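Local coordinates for protein ten1 (PDB 3KF6) that pairs with Stn1 in an Rpa2-Rpa3-like complex that binds single-stranded telomeric DNA and is required for telomere maintenance in fission yeast, at residues N13-D17 with K72-V78. Numbering follows the deposited sequence.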
ATOM      1  N   ASN B  13      -3.055   1.962  18.872  1.00 22.06           N
ATOM      2  CA  ASN B  13      -4.101   2.397  19.792  1.00 25.21           C
ATOM      3  C   ASN B  13      -5.500   2.416  19.171  1.00 24.91           C
ATOM      4  O   ASN B  13      -6.484   2.654  19.875  1.00 26.43           O
ATOM      5  CB  ASN B  13      -3.772   3.784  20.363  1.00 26.33           C
ATOM      6  CG  ASN B  13      -3.721   4.866  19.302  1.00 28.67           C
ATOM      7  OD1 ASN B  13      -4.671   5.051  18.542  1.00 29.90           O
ATOM      8  ND2 ASN B  13      -2.611   5.598  19.255  1.00 31.49           N
ATOM      9  N   GLN B  14      -5.595   2.168  17.867  1.00 24.38           N
ATOM     10  CA  GLN B  14      -6.891   2.166  17.186  1.00 22.69           C
ATOM     11  C   GLN B  14      -7.360   0.763  16.824  1.00 24.06           C
ATOM     12  O   GLN B  14      -8.466   0.577  16.324  1.00 24.21           O
ATOM     13  CB  GLN B  14      -6.832   3.002  15.900  1.00 23.03           C
ATOM     14  CG  GLN B  14      -6.438   4.452  16.096  1.00 23.03           C
ATOM     15  CD  GLN B  14      -6.261   5.171  14.772  1.00 25.77           C
ATOM     16  OE1 GLN B  14      -5.509   4.716  13.906  1.00 24.27           O
ATOM     17  NE2 GLN B  14      -6.950   6.297  14.606  1.00 23.47           N
ATOM     18  N   ILE B  15      -6.516  -0.233  17.069  1.00 24.16           N
ATOM     19  CA  ILE B  15      -6.877  -1.601  16.731  1.00 23.40           C
ATOM     20  C   ILE B  15      -8.194  -2.049  17.362  1.00 25.73           C
ATOM     21  O   ILE B  15      -8.998  -2.713  16.711  1.00 23.09           O
ATOM     22  CB  ILE B  15      -5.752  -2.581  17.126  1.00 23.62           C
ATOM     23  CG1 ILE B  15      -4.518  -2.305  16.261  1.00 23.90           C
ATOM     24  CG2 ILE B  15      -6.216  -4.017  16.936  1.00 24.16           C
ATOM     25  CD1 ILE B  15      -3.295  -3.121  16.638  1.00 21.99           C
ATOM     26  N   ASN B  16      -8.413  -1.677  18.619  1.00 28.70           N
ATOM     27  CA  ASN B  16      -9.636  -2.062  19.315  1.00 33.01           C
ATOM     28  C   ASN B  16     -10.865  -1.291  18.841  1.00 34.65           C
ATOM     29  O   ASN B  16     -11.976  -1.538  19.310  1.00 36.56           O
ATOM     30  CB  ASN B  16      -9.465  -1.898  20.827  1.00 35.05           C
ATOM     31  CG  ASN B  16      -8.417  -2.834  21.395  1.00 38.25           C
ATOM     32  OD1 ASN B  16      -8.324  -3.993  20.990  1.00 40.20           O
ATOM     33  ND2 ASN B  16      -7.629  -2.341  22.345  1.00 40.16           N
ATOM     34  N   ASP B  17     -10.664  -0.355  17.918  1.00 35.41           N
ATOM     35  CA  ASP B  17     -11.772   0.416  17.365  1.00 36.43           C
ATOM     36  C   ASP B  17     -12.241  -0.250  16.077  1.00 35.78           C
ATOM     37  O   ASP B  17     -13.265   0.130  15.510  1.00 36.58           O
ATOM     38  CB  ASP B  17     -11.347   1.853  17.041  1.00 37.97           C
ATOM     39  CG  ASP B  17     -10.992   2.653  18.272  1.00 40.90           C
ATOM     40  OD1 ASP B  17     -11.744   2.574  19.261  1.00 42.32           O
ATOM     41  OD2 ASP B  17      -9.970   3.373  18.247  1.00 42.97           O
ATOM     42  N   LYS B  72      -7.437  -8.654  12.352  1.00 24.00           N
ATOM     43  CA  LYS B  72      -7.822  -8.614  13.754  1.00 26.67           C
ATOM     44  C   LYS B  72      -8.596  -9.884  14.093  1.00 28.73           C
ATOM     45  O   LYS B  72      -9.581 -10.210  13.428  1.00 30.02           O
ATOM     46  CB  LYS B  72      -8.689  -7.379  14.026  1.00 27.46           C
ATOM     47  CG  LYS B  72      -9.160  -7.232  15.466  1.00 29.19           C
ATOM     48  CD  LYS B  72      -9.739  -5.840  15.693  1.00 30.15           C
ATOM     49  CE  LYS B  72     -10.160  -5.612  17.138  1.00 31.99           C
ATOM     50  NZ  LYS B  72     -11.427  -6.314  17.465  1.00 35.77           N
ATOM     51  N   ARG B  73      -8.138 -10.599  15.118  1.00 28.97           N
ATOM     52  CA  ARG B  73      -8.786 -11.835  15.558  1.00 31.48           C
ATOM     53  C   ARG B  73      -9.885 -11.484  16.557  1.00 32.13           C
ATOM     54  O   ARG B  73     -11.006 -11.987  16.478  1.00 34.54           O
ATOM     55  CB  ARG B  73      -7.757 -12.759  16.217  1.00 30.48           C
ATOM     56  CG  ARG B  73      -8.341 -14.044  16.776  1.00 32.74           C
ATOM     57  CD  ARG B  73      -7.347 -14.762  17.678  1.00 33.09           C
ATOM     58  NE  ARG B  73      -6.150 -15.203  16.967  1.00 32.83           N
ATOM     59  CZ  ARG B  73      -5.150 -15.869  17.538  1.00 33.59           C
ATOM     60  NH1 ARG B  73      -5.205 -16.168  18.830  1.00 32.61           N
ATOM     61  NH2 ARG B  73      -4.100 -16.239  16.820  1.00 32.79           N
ATOM     62  N   GLN B  74      -9.534 -10.616  17.497  1.00 33.04           N
ATOM     63  CA  GLN B  74     -10.436 -10.119  18.529  1.00 34.69           C
ATOM     64  C   GLN B  74      -9.680  -8.966  19.181  1.00 34.56           C
ATOM     65  O   GLN B  74      -8.524  -8.714  18.835  1.00 33.95           O
ATOM     66  CB  GLN B  74     -10.763 -11.213  19.557  1.00 36.27           C
ATOM     67  CG  GLN B  74      -9.557 -11.826  20.235  1.00 37.83           C
ATOM     68  CD  GLN B  74      -9.926 -12.870  21.268  1.00 40.37           C
ATOM     69  OE1 GLN B  74     -10.485 -12.550  22.317  1.00 42.50           O
ATOM     70  NE2 GLN B  74      -9.618 -14.129  20.974  1.00 41.03           N
ATOM     71  N   ASP B  75     -10.309  -8.254  20.109  1.00 34.93           N
ATOM     72  CA  ASP B  75      -9.624  -7.135  20.741  1.00 35.66           C
ATOM     73  C   ASP B  75      -8.245  -7.532  21.260  1.00 35.21           C
ATOM     74  O   ASP B  75      -8.084  -8.568  21.908  1.00 36.03           O
ATOM     75  CB  ASP B  75     -10.456  -6.557  21.889  1.00 38.14           C
ATOM     76  CG  ASP B  75     -11.721  -5.874  21.405  1.00 41.43           C
ATOM     77  OD1 ASP B  75     -11.653  -5.130  20.402  1.00 41.92           O
ATOM     78  OD2 ASP B  75     -12.781  -6.069  22.034  1.00 43.40           O
ATOM     79  N   GLY B  76      -7.252  -6.706  20.945  1.00 33.70           N
ATOM     80  CA  GLY B  76      -5.890  -6.945  21.393  1.00 31.69           C
ATOM     81  C   GLY B  76      -5.088  -8.047  20.721  1.00 30.08           C
ATOM     82  O   GLY B  76      -3.947  -8.293  21.112  1.00 29.75           O
ATOM     83  N   ILE B  77      -5.654  -8.708  19.715  1.00 26.91           N
ATOM     84  CA  ILE B  77      -4.931  -9.786  19.044  1.00 27.08           C
ATOM     85  C   ILE B  77      -5.044  -9.701  17.523  1.00 25.77           C
ATOM     86  O   ILE B  77      -6.135  -9.572  16.969  1.00 26.70           O
ATOM     87  CB  ILE B  77      -5.436 -11.169  19.527  1.00 28.64           C
ATOM     88  CG1 ILE B  77      -4.478 -12.280  19.083  1.00 28.54           C
ATOM     89  CG2 ILE B  77      -6.822 -11.421  18.998  1.00 32.57           C
ATOM     90  CD1 ILE B  77      -4.541 -12.634  17.619  1.00 32.59           C
ATOM     91  N   VAL B  78      -3.896  -9.785  16.859  1.00 23.27           N
ATOM     92  CA  VAL B  78      -3.829  -9.707  15.408  1.00 21.36           C
ATOM     93  C   VAL B  78      -3.097 -10.905  14.808  1.00 22.31           C
ATOM     94  O   VAL B  78      -2.014 -11.273  15.267  1.00 22.19           O
ATOM     95  CB  VAL B  78      -3.084  -8.424  14.954  1.00 20.80           C
ATOM     96  CG1 VAL B  78      -2.826  -8.477  13.455  1.00 20.18           C
ATOM     97  CG2 VAL B  78      -3.892  -7.182  15.320  1.00 20.36           C
TER
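A long aliphatic side chain can line a protein interior and still bring its charge to acidic partners at the edge of a contact, and Lys-72 illustrates the principle. Its first three chi angles are all t, so the methylenes run extended beside Ile-15, with CD 4.2 Å from Ile-15 CG2 and CE 3.2 Å from the carbonyl O of Ile-15. Only chi4 turns aside, to m, bringing NZ to 3.2 Å from OD1 of Asp-75 in a salt bridge; the same ammonium group has its strongest partner outside the two segments, in a salt bridge to Asp-20 of the loop before strand 23-34. Deeper in, Ile-15, in the mt rotamer, meets Val-78 through their CG2 methyls, 4.2 Å apart. Nearer solvent, Asn-16 (chi1 m) reaches across to the hairpin turn, where its OD1 accepts a weak hydrogen bond from Gly-76 N at 2.9 Å. That amide belongs to a type II turn from Gln-74 to Ile-77, whose third position Gly-76 occupies with positive phi. At the base of the turn, Arg-73 and Gln-74 both face Ile-77, forming a classic beta bulge. The contact thus sets the loop between strands 8-9 and 23-34 against the hairpin joining strands 65-74 and 77-85 of this OB fold. Ile-15 and Val-78 both continue inward onto Phe-26 of strand 23-34 and Val-47 of strand 45-50, while Lys-72 and Ile-15 also touch Leu-24 of strand 23-34.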